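Local coordinates for Serine/threonine-protein kinase BRSK1 (Mus musculus, PDB 5IRI) that phosphorylates proteins on serine and threonine as a protein kinase, the C-terminal fragment here carrying an autoinhibitory sequence and a kinase-associated KA1 domain, at residues K31-H36 with Q120-S125; P42-S47 with A56-S61; F67-R72 with S106-R111; F73-S78 with Y98-T103. All coordinates share one frame; numbering follows the deposited sequence.

In the fold
From the N terminus the chain lays down strands 9-12 and 17-22, then helix 27-40, whose residues 31-36 wait for the C-terminal helix. Contact 2 closes first, a short hairpin loop between strands 44-50 and 53-58. The next strand, 71-79, opens contact 3 at its start and contact 4 along its length; strand 98-106 returns beside it, so the loop of contact 4 lies within that of contact 3. Contact 1 closes last and encloses the other three. Contacts 2, 3 and 4 join four neighbouring strands of the six-stranded antiparallel sheet, contact 3 also reaching helix 109-124, while contact 1 pairs the two helices on it, Ile34 touching Val75 and Ile77, Leu123 touching Val100.

Contact 1. Residues K31-H36 with Q120-S125; sequences KADIVH and QAQLLS
The imidazole of His36 meets Gln122 at its edge: OE1 of the amide lies in the plane of the ring, with ND1 as the donor. This hydrogen bond is weak, 3.1 Å from His36 ND1 to Gln122 OE1 and bent to 141° at the hydrogen. Ring and amide planes stand nearly perpendicular, 89° apart. The Gln122 chain bends at chi2, which brings CD round toward the histidine. Nearer the backbone, the Gln122 CG methylene rests 3.7 Å from Asp33 O.

Asp33 crosses Gln122 at about a right angle, its carboxylate turned moderately from the amide plane. It makes mainly van der Waals contact here: CB lies 3.6 Å from Leu123 CD2. A long, weak ion pair joins its OD2 to Lys25, whose NZ also donates hydrogen bonds to the carbonyls of Leu123 and Ser125, so one ammonium gathers three oxygens of this corner. On the inner side, Ile34 CG1 approaches Leu123 CD1 at 4.1 Å.

The pair illustrates two helices packed side by side on one face of a sheet. Their local axes come within 8.5 Å and run roughly antiparallel, at 140°. Beneath them Ile34 packs on Val75 and Ile77 of strand 71-79, and Leu123 on Leu20 of strand 17-22.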
# COMPACT_ATOMS: atom_id res chain seq x y z
N LYS A 31 -3.05 -4.68 9.67
CA LYS A 31 -2.83 -5.82 8.79
C LYS A 31 -4.14 -6.21 8.13
O LYS A 31 -4.20 -6.39 6.91
CB LYS A 31 -2.23 -6.99 9.57
CG LYS A 31 -0.74 -6.87 9.88
CD LYS A 31 -0.19 -8.18 10.46
CE LYS A 31 -0.14 -9.29 9.39
NZ LYS A 31 0.44 -10.58 9.89
N ALA A 32 -5.21 -6.32 8.92
CA ALA A 32 -6.50 -6.67 8.34
C ALA A 32 -6.90 -5.70 7.24
O ALA A 32 -7.14 -6.11 6.10
CB ALA A 32 -7.56 -6.73 9.43
N ASP A 33 -6.90 -4.40 7.56
CA ASP A 33 -7.32 -3.38 6.60
C ASP A 33 -6.53 -3.44 5.30
O ASP A 33 -7.11 -3.33 4.21
CB ASP A 33 -7.17 -1.99 7.22
CG ASP A 33 -8.31 -1.63 8.15
OD1 ASP A 33 -9.43 -2.16 7.99
OD2 ASP A 33 -8.08 -0.78 9.02
N ILE A 34 -5.20 -3.60 5.40
CA ILE A 34 -4.37 -3.66 4.19
C ILE A 34 -4.76 -4.86 3.34
O ILE A 34 -4.89 -4.77 2.11
CB ILE A 34 -2.88 -3.72 4.54
CG1 ILE A 34 -2.43 -2.44 5.23
CG2 ILE A 34 -2.07 -3.87 3.29
CD1 ILE A 34 -1.03 -2.53 5.69
N VAL A 35 -4.94 -6.02 3.97
CA VAL A 35 -5.21 -7.23 3.20
C VAL A 35 -6.59 -7.16 2.57
O VAL A 35 -6.76 -7.50 1.40
CB VAL A 35 -5.05 -8.47 4.09
CG1 VAL A 35 -5.89 -9.60 3.57
CG2 VAL A 35 -3.57 -8.87 4.17
N HIS A 36 -7.59 -6.71 3.33
CA HIS A 36 -8.89 -6.42 2.75
C HIS A 36 -8.74 -5.56 1.50
O HIS A 36 -9.34 -5.85 0.46
CB HIS A 36 -9.78 -5.72 3.78
CG HIS A 36 -11.23 -5.66 3.42
ND1 HIS A 36 -11.84 -4.51 2.96
CD2 HIS A 36 -12.20 -6.61 3.46
CE1 HIS A 36 -13.12 -4.76 2.72
NE2 HIS A 36 -13.37 -6.02 3.02
N GLN A 120 -4.85 3.47 1.62
CA GLN A 120 -4.99 4.36 2.77
C GLN A 120 -6.44 4.58 3.15
O GLN A 120 -6.75 4.78 4.33
CB GLN A 120 -4.34 5.70 2.49
CG GLN A 120 -2.88 5.65 2.17
CD GLN A 120 -2.26 7.03 2.16
OE1 GLN A 120 -2.90 8.00 1.77
NE2 GLN A 120 -1.02 7.13 2.61
N ALA A 121 -7.35 4.56 2.17
CA ALA A 121 -8.75 4.82 2.46
C ALA A 121 -9.33 3.76 3.38
O ALA A 121 -10.04 4.09 4.34
CB ALA A 121 -9.54 4.88 1.16
N GLN A 122 -9.04 2.49 3.12
CA GLN A 122 -9.52 1.46 4.03
C GLN A 122 -8.88 1.61 5.39
O GLN A 122 -9.49 1.28 6.41
CB GLN A 122 -9.25 0.08 3.46
CG GLN A 122 -10.01 -1.04 4.18
CD GLN A 122 -11.49 -1.10 3.79
OE1 GLN A 122 -11.84 -1.42 2.64
NE2 GLN A 122 -12.37 -0.80 4.75
N LEU A 123 -7.65 2.13 5.41
CA LEU A 123 -6.89 2.26 6.64
C LEU A 123 -7.43 3.35 7.55
O LEU A 123 -7.07 3.40 8.72
CB LEU A 123 -5.42 2.50 6.30
CG LEU A 123 -4.57 1.23 6.19
CD1 LEU A 123 -3.15 1.51 5.78
CD2 LEU A 123 -4.59 0.54 7.53
N LEU A 124 -8.30 4.22 7.04
CA LEU A 124 -8.91 5.24 7.87
C LEU A 124 -10.18 4.78 8.57
O LEU A 124 -10.48 5.27 9.66
CB LEU A 124 -9.21 6.47 7.02
CG LEU A 124 -8.12 7.53 7.06
CD1 LEU A 124 -6.71 6.91 7.14
CD2 LEU A 124 -8.28 8.40 5.83
N SER A 125 -10.92 3.85 7.95
CA SER A 125 -12.16 3.36 8.54
C SER A 125 -11.90 2.75 9.91
O SER A 125 -10.92 2.02 10.11
CB SER A 125 -12.82 2.33 7.62
OG SER A 125 -13.14 2.91 6.38

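Contact 2. Residues P42-S47 with A56-S61; sequences PSLSHS and AEYKAS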
# COMPACT_ATOMS: atom_id res chain seq x y z
N PRO A 42 -9.27 -5.28 -7.75
CA PRO A 42 -9.16 -6.33 -8.75
C PRO A 42 -7.94 -6.08 -9.64
O PRO A 42 -7.53 -4.93 -9.84
CB PRO A 42 -10.47 -6.23 -9.54
CG PRO A 42 -10.78 -4.73 -9.49
CD PRO A 42 -10.18 -4.19 -8.18
N SER A 43 -7.37 -7.17 -10.14
CA SER A 43 -6.08 -7.21 -10.84
C SER A 43 -4.91 -6.98 -9.90
O SER A 43 -3.77 -6.93 -10.37
CB SER A 43 -5.98 -6.20 -12.00
OG SER A 43 -5.86 -4.86 -11.54
N LEU A 44 -5.15 -6.80 -8.62
CA LEU A 44 -4.08 -6.68 -7.65
C LEU A 44 -3.97 -7.99 -6.88
O LEU A 44 -4.94 -8.43 -6.24
CB LEU A 44 -4.31 -5.50 -6.70
CG LEU A 44 -3.12 -5.23 -5.76
CD1 LEU A 44 -2.89 -3.75 -5.56
CD2 LEU A 44 -3.33 -5.92 -4.42
N SER A 45 -2.82 -8.62 -7.00
CA SER A 45 -2.47 -9.80 -6.25
C SER A 45 -1.30 -9.46 -5.34
O SER A 45 -0.47 -8.60 -5.67
CB SER A 45 -2.11 -10.94 -7.18
OG SER A 45 -1.91 -10.41 -8.48
N HIS A 46 -1.23 -10.12 -4.19
CA HIS A 46 -0.19 -9.79 -3.23
C HIS A 46 0.46 -11.05 -2.68
O HIS A 46 0.00 -12.17 -2.90
CB HIS A 46 -0.74 -8.94 -2.10
CG HIS A 46 -1.62 -9.69 -1.15
ND1 HIS A 46 -2.95 -9.92 -1.39
CD2 HIS A 46 -1.35 -10.22 0.07
CE1 HIS A 46 -3.47 -10.57 -0.36
NE2 HIS A 46 -2.52 -10.76 0.53
N SER A 47 1.55 -10.84 -1.95
CA SER A 47 2.25 -11.91 -1.26
C SER A 47 2.66 -11.40 0.11
O SER A 47 2.77 -10.19 0.33
CB SER A 47 3.47 -12.38 -2.05
OG SER A 47 4.26 -11.27 -2.42
N ALA A 56 3.08 -6.54 -3.67
CA ALA A 56 1.82 -6.43 -4.38
C ALA A 56 2.10 -6.07 -5.82
O ALA A 56 2.98 -5.25 -6.11
CB ALA A 56 0.92 -5.38 -3.73
N GLU A 57 1.34 -6.70 -6.72
CA GLU A 57 1.39 -6.40 -8.14
C GLU A 57 0.01 -5.97 -8.62
O GLU A 57 -0.98 -6.68 -8.41
CB GLU A 57 1.86 -7.60 -8.95
CG GLU A 57 2.28 -7.23 -10.34
CD GLU A 57 2.74 -8.42 -11.15
OE1 GLU A 57 1.99 -9.42 -11.20
OE2 GLU A 57 3.86 -8.35 -11.72
N TYR A 58 -0.04 -4.82 -9.27
CA TYR A 58 -1.26 -4.27 -9.86
C TYR A 58 -1.14 -4.46 -11.37
O TYR A 58 -0.41 -3.71 -12.03
CB TYR A 58 -1.42 -2.81 -9.46
CG TYR A 58 -2.56 -2.10 -10.14
CD1 TYR A 58 -2.37 -1.47 -11.35
CD2 TYR A 58 -3.82 -2.04 -9.56
CE1 TYR A 58 -3.39 -0.83 -11.99
CE2 TYR A 58 -4.86 -1.38 -10.19
CZ TYR A 58 -4.64 -0.77 -11.41
OH TYR A 58 -5.64 -0.10 -12.08
N LYS A 59 -1.83 -5.46 -11.90
CA LYS A 59 -1.61 -5.88 -13.28
C LYS A 59 -2.30 -4.98 -14.31
O LYS A 59 -1.89 -4.97 -15.47
CB LYS A 59 -2.09 -7.32 -13.47
CG LYS A 59 -1.41 -8.34 -12.57
CD LYS A 59 -1.98 -9.74 -12.78
CE LYS A 59 -1.13 -10.81 -12.10
NZ LYS A 59 -1.57 -12.19 -12.48
N ALA A 60 -3.33 -4.22 -13.90
CA ALA A 60 -4.18 -3.50 -14.85
C ALA A 60 -3.44 -2.42 -15.63
O ALA A 60 -3.81 -2.13 -16.77
CB ALA A 60 -5.37 -2.90 -14.10
N SER A 61 -2.42 -1.79 -15.03
CA SER A 61 -1.68 -0.74 -15.73
C SER A 61 -0.79 -1.31 -16.82
O SER A 61 -0.31 -0.56 -17.67
CB SER A 61 -0.84 0.08 -14.76
OG SER A 61 0.39 -0.56 -14.47
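Backbone hydrogen bonds between Ser43-Ser45 and Glu57-Lys59 set the frame of this contact. Ser45 and Glu57 form a hydrogen-bonded antiparallel pair: Glu57 N gives a nearly straight bond to Ser45 O (2.8 Å, 175°), and Ser45 N returns one to Glu57 O at 3.0 Å. A further bond, Lys59 N to Ser43 O at 2.9 Å, extends the pairing by one more link. Leu44 with Tyr58 and His46 with Ala56 are the non-hydrogen-bonded pairs on either side of Ser45 and Glu57. Weaker CA-H...O contacts fill in between, the Leu44 CA pointing its hydrogen at Glu57 O.

Apolar contact gathers on the face bearing Leu44, Ala56 and Tyr58. Leu44 splits its methyls, CD2 lying 4.3 Å from Ala56 CB and CD1 equally far from Tyr58 CB. The same face is covered by Phe38 of helix 27-40 and Val115 of helix 109-124.

Mixed polar and apolar contacts come next. Ser43 OG sits over one face of the Tyr58 ring, 3.8 Å above the plane and displaced toward the rim; chi1 of 72° puts it there, between the backbone N and the carbonyl carbon. The extended Lys59 chain runs past Ser43 O and brings CE to 3.7 Å from Ser45 OG.

One charged interaction leads outward: the Glu57 carboxylate forms a salt bridge with Arg72, linking this hairpin to strand 71-79.

Taken together, this is a beta hairpin of strands 44-50 and 53-58, in which strand 44-50 forms an outermost edge of the antiparallel KA1 sheet.

Contact 3. Residues F67-R72 with S106-R111; sequences FQKPVR and SGPSRR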
# COMPACT_ATOMS: atom_id res chain seq x y z
N PHE A 67 6.31 -0.30 -22.34
CA PHE A 67 6.16 0.93 -21.57
C PHE A 67 4.89 0.95 -20.72
O PHE A 67 4.75 1.82 -19.85
CB PHE A 67 6.20 2.12 -22.52
CG PHE A 67 7.47 2.21 -23.30
CD1 PHE A 67 8.59 2.80 -22.75
CD2 PHE A 67 7.56 1.67 -24.57
CE1 PHE A 67 9.78 2.87 -23.46
CE2 PHE A 67 8.74 1.73 -25.29
CZ PHE A 67 9.85 2.33 -24.73
N GLN A 68 3.97 0.02 -20.95
CA GLN A 68 2.82 -0.17 -20.06
C GLN A 68 3.17 -1.35 -19.15
O GLN A 68 2.95 -2.51 -19.48
CB GLN A 68 1.55 -0.44 -20.85
CG GLN A 68 1.34 0.41 -22.08
CD GLN A 68 0.36 -0.25 -23.04
OE1 GLN A 68 0.71 -1.20 -23.75
NE2 GLN A 68 -0.90 0.22 -23.03
N LYS A 69 3.73 -1.04 -18.03
CA LYS A 69 4.21 -1.99 -17.04
C LYS A 69 3.23 -2.08 -15.87
O LYS A 69 2.60 -1.09 -15.51
CB LYS A 69 5.59 -1.56 -16.51
CG LYS A 69 6.53 -0.85 -17.50
CD LYS A 69 7.33 0.28 -16.82
CE LYS A 69 6.42 1.47 -16.40
NZ LYS A 69 7.09 2.68 -15.81
N PRO A 70 3.04 -3.24 -15.27
CA PRO A 70 2.25 -3.29 -14.03
C PRO A 70 2.99 -2.58 -12.93
O PRO A 70 4.19 -2.31 -13.02
CB PRO A 70 2.11 -4.78 -13.73
CG PRO A 70 3.17 -5.43 -14.54
CD PRO A 70 3.43 -4.58 -15.73
N VAL A 71 2.26 -2.23 -11.88
CA VAL A 71 2.85 -1.60 -10.72
C VAL A 71 3.16 -2.69 -9.70
O VAL A 71 2.27 -3.44 -9.30
CB VAL A 71 1.92 -0.54 -10.12
CG1 VAL A 71 2.58 0.16 -8.95
CG2 VAL A 71 1.54 0.46 -11.17
N ARG A 72 4.43 -2.81 -9.34
CA ARG A 72 4.86 -3.65 -8.23
C ARG A 72 5.31 -2.73 -7.11
O ARG A 72 6.11 -1.82 -7.33
CB ARG A 72 6.02 -4.56 -8.62
CG ARG A 72 5.79 -5.45 -9.81
CD ARG A 72 6.67 -6.68 -9.69
NE ARG A 72 6.29 -7.69 -10.68
CZ ARG A 72 6.81 -7.76 -11.90
NH1 ARG A 72 7.74 -6.90 -12.27
NH2 ARG A 72 6.40 -8.71 -12.74
N SER A 106 8.44 -1.00 -9.20
CA SER A 106 8.47 -0.87 -10.65
C SER A 106 7.06 -0.52 -11.14
O SER A 106 6.07 -0.90 -10.51
CB SER A 106 8.98 -2.15 -11.31
OG SER A 106 8.00 -3.19 -11.28
N GLY A 107 7.00 0.22 -12.25
CA GLY A 107 5.74 0.58 -12.86
C GLY A 107 5.43 2.07 -12.81
O GLY A 107 6.20 2.90 -12.31
N PRO A 108 4.26 2.42 -13.35
CA PRO A 108 3.92 3.84 -13.51
C PRO A 108 3.64 4.53 -12.18
O PRO A 108 2.77 4.11 -11.41
CB PRO A 108 2.67 3.79 -14.39
CG PRO A 108 2.11 2.45 -14.16
CD PRO A 108 3.27 1.55 -13.98
N SER A 109 4.38 5.61 -11.95
CA SER A 109 4.27 6.39 -10.72
C SER A 109 2.83 6.82 -10.44
O SER A 109 2.36 6.77 -9.30
CB SER A 109 5.19 7.60 -10.84
OG SER A 109 5.47 8.14 -9.57
N ARG A 110 2.09 7.22 -11.47
CA ARG A 110 0.77 7.79 -11.23
C ARG A 110 -0.23 6.72 -10.78
O ARG A 110 -1.01 6.95 -9.85
CB ARG A 110 0.28 8.53 -12.47
CG ARG A 110 0.93 9.91 -12.62
CD ARG A 110 0.83 10.71 -11.31
NE ARG A 110 1.59 11.97 -11.30
CZ ARG A 110 2.74 12.16 -10.66
NH1 ARG A 110 3.29 11.17 -9.96
NH2 ARG A 110 3.34 13.35 -10.71
N ARG A 111 -0.24 5.55 -11.43
CA ARG A 111 -1.17 4.54 -10.94
C ARG A 111 -0.72 3.96 -9.62
O ARG A 111 -1.52 3.35 -8.91
CB ARG A 111 -1.38 3.44 -11.96
CG ARG A 111 -2.76 2.83 -11.79
CD ARG A 111 -3.31 2.22 -13.05
NE ARG A 111 -3.46 3.16 -14.15
CZ ARG A 111 -3.99 2.84 -15.33
NH1 ARG A 111 -4.43 1.59 -15.54
NH2 ARG A 111 -4.10 3.75 -16.28
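Ser106 O accepts the shortest sound polar bond of the contact, from Arg72 N at 2.8 Å with an angle of 160° at the hydrogen. Ser106 N gives the return bond to Arg72 O at 3.1 Å, which makes the two residues a hydrogen-bonded antiparallel pair. The same Ser106 O also receives a CA-H...O contact from Val71. On the side chains of this pair, Ser106 OG lies 3.5 Å from Arg72 CG, against the aliphatic stem; the Arg72 guanidinium is engaged by Glu57.

Beyond Ser106 the segment 106-111 leaves the sheet. Gly107 takes a positive phi of 113°, a backbone conformation open in practice to glycine, whose lack of a side chain also leaves room for Pro70 O and Val71 CA close by. Its bare CA can therefore approach Pro70 O to 3.3 Å. Lys69 leans over the same residue: bends at chi2 and chi3 bring CE to 3.7 Å from Gly107 CA, and NZ lies 3.5 Å from Gly107 C.

Pro108, at the N-cap position of the following helix, is met by Val71. The CG2 methyl, placed anti to the carbonyl carbon, lies 3.5 Å from Pro108 CD, and Arg111 CB stands slightly farther from that methyl.

The contact thus exemplifies a strand-to-helix turn set beside the start of a neighbouring strand: strand 98-106 ends against 71-79 and helix 109-124 begins. Strand 53-58 flanks 71-79 on its other edge, where Val71 pairs with Tyr58, and Ser61 touches both Val71 and Pro108.

Contact 4. Residues F73-S78 with Y98-T103; sequences FQVDIS and YSVTFT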
# COMPACT_ATOMS: atom_id res chain seq x y z
N PHE A 73 4.79 -2.96 -5.91
CA PHE A 73 5.22 -2.14 -4.80
C PHE A 73 5.27 -2.99 -3.54
O PHE A 73 4.82 -4.14 -3.51
CB PHE A 73 4.31 -0.93 -4.59
CG PHE A 73 2.88 -1.29 -4.27
CD1 PHE A 73 2.00 -1.67 -5.27
CD2 PHE A 73 2.41 -1.23 -2.97
CE1 PHE A 73 0.70 -1.99 -4.97
CE2 PHE A 73 1.10 -1.54 -2.67
CZ PHE A 73 0.24 -1.92 -3.68
N GLN A 74 5.83 -2.40 -2.50
CA GLN A 74 6.01 -3.06 -1.23
C GLN A 74 5.32 -2.24 -0.16
O GLN A 74 5.28 -1.01 -0.25
CB GLN A 74 7.48 -3.22 -0.91
CG GLN A 74 7.75 -3.87 0.42
CD GLN A 74 9.18 -4.38 0.53
OE1 GLN A 74 9.75 -4.93 -0.42
NE2 GLN A 74 9.76 -4.22 1.70
N VAL A 75 4.77 -2.92 0.84
CA VAL A 75 4.11 -2.29 1.98
C VAL A 75 4.79 -2.78 3.24
O VAL A 75 4.88 -3.99 3.45
CB VAL A 75 2.61 -2.61 2.02
CG1 VAL A 75 1.97 -1.99 3.24
CG2 VAL A 75 1.92 -2.16 0.74
N ASP A 76 5.26 -1.86 4.07
CA ASP A 76 5.88 -2.19 5.35
C ASP A 76 5.19 -1.44 6.47
O ASP A 76 4.92 -0.24 6.34
CB ASP A 76 7.36 -1.83 5.35
CG ASP A 76 8.10 -2.47 4.20
OD1 ASP A 76 7.98 -1.94 3.07
OD2 ASP A 76 8.79 -3.50 4.44
N ILE A 77 4.92 -2.15 7.55
CA ILE A 77 4.33 -1.60 8.76
C ILE A 77 5.41 -1.55 9.82
O ILE A 77 6.15 -2.51 9.98
CB ILE A 77 3.15 -2.45 9.24
CG1 ILE A 77 2.23 -2.79 8.07
CG2 ILE A 77 2.39 -1.73 10.33
CD1 ILE A 77 1.28 -3.88 8.40
N SER A 78 5.50 -0.43 10.54
CA SER A 78 6.54 -0.25 11.55
C SER A 78 5.96 0.45 12.76
O SER A 78 5.14 1.37 12.63
CB SER A 78 7.72 0.56 11.00
OG SER A 78 8.67 0.80 12.02
N TYR A 98 2.25 4.07 14.71
CA TYR A 98 2.55 3.14 13.63
C TYR A 98 2.71 3.89 12.33
O TYR A 98 2.06 4.91 12.11
CB TYR A 98 1.45 2.09 13.46
CG TYR A 98 1.39 1.04 14.54
CD1 TYR A 98 2.24 -0.05 14.50
CD2 TYR A 98 0.51 1.14 15.60
CE1 TYR A 98 2.20 -1.03 15.49
CE2 TYR A 98 0.46 0.17 16.59
CZ TYR A 98 1.31 -0.91 16.53
OH TYR A 98 1.28 -1.89 17.51
N SER A 99 3.55 3.36 11.45
CA SER A 99 3.70 3.92 10.11
C SER A 99 3.58 2.81 9.08
O SER A 99 4.05 1.69 9.32
CB SER A 99 5.03 4.64 9.95
OG SER A 99 6.10 3.77 10.24
N VAL A 100 2.95 3.11 7.96
CA VAL A 100 2.87 2.22 6.81
C VAL A 100 3.64 2.88 5.68
O VAL A 100 3.31 3.99 5.26
CB VAL A 100 1.42 1.92 6.39
CG1 VAL A 100 1.38 0.88 5.30
CG2 VAL A 100 0.60 1.44 7.58
N THR A 101 4.66 2.20 5.19
CA THR A 101 5.47 2.69 4.09
C THR A 101 5.05 1.97 2.80
O THR A 101 5.01 0.73 2.77
CB THR A 101 6.95 2.46 4.39
OG1 THR A 101 7.22 2.89 5.73
CG2 THR A 101 7.82 3.21 3.43
N PHE A 102 4.73 2.73 1.77
CA PHE A 102 4.42 2.20 0.44
C PHE A 102 5.59 2.53 -0.47
O PHE A 102 5.85 3.70 -0.76
CB PHE A 102 3.13 2.79 -0.12
CG PHE A 102 1.91 2.43 0.64
CD1 PHE A 102 1.48 3.20 1.70
CD2 PHE A 102 1.16 1.32 0.29
CE1 PHE A 102 0.35 2.87 2.42
CE2 PHE A 102 0.02 0.99 1.01
CZ PHE A 102 -0.39 1.78 2.08
N THR A 103 6.28 1.51 -0.95
CA THR A 103 7.52 1.70 -1.69
C THR A 103 7.35 1.18 -3.11
O THR A 103 7.03 0.00 -3.31
CB THR A 103 8.67 0.98 -1.03
OG1 THR A 103 8.64 1.23 0.38
CG2 THR A 103 9.96 1.46 -1.60
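Gln74 and Thr103, Asp76 and Thr101, and Ser78 and Ser99 pair through reciprocal backbone bonds, six in all, so every N and O that these residues direct across the gap is satisfied. The shortest runs from Thr101 N to Asp76 O at 2.7 Å. Several carbonyls also accept a CA-H...O contact, such as that of Val75 CA to Thr101 O at 3.2 Å.

Of the side-chain polar groups, Gln74 NE2 bonds to Asp76 OD2 at 3.0 Å, on the syn lone pair and close to the amide plane; its bond to OD1 is weak. Gln74 OE1 accepts from Arg55 NE, leaving both ends of the amide engaged.

Apolar groups occupy the other face. The two methyls of Val75 serve different partners: CG1 meets Val100 CG1 at 3.6 Å, while CG2 lies 3.6 Å from Phe102 CD2. Phe73 lies side by side with Phe102, its CE2 at the edge of that ring.

The chemistry implies a two-faced pair of central strands. Val75, Ile77, Phe73 and Phe102 are buried under helices 27-40 and 109-124, whereas the face of Gln74, Asp76, Thr101 and Thr103 is partly exposed, and there Gln74 bonds to both Asp76 and Arg55.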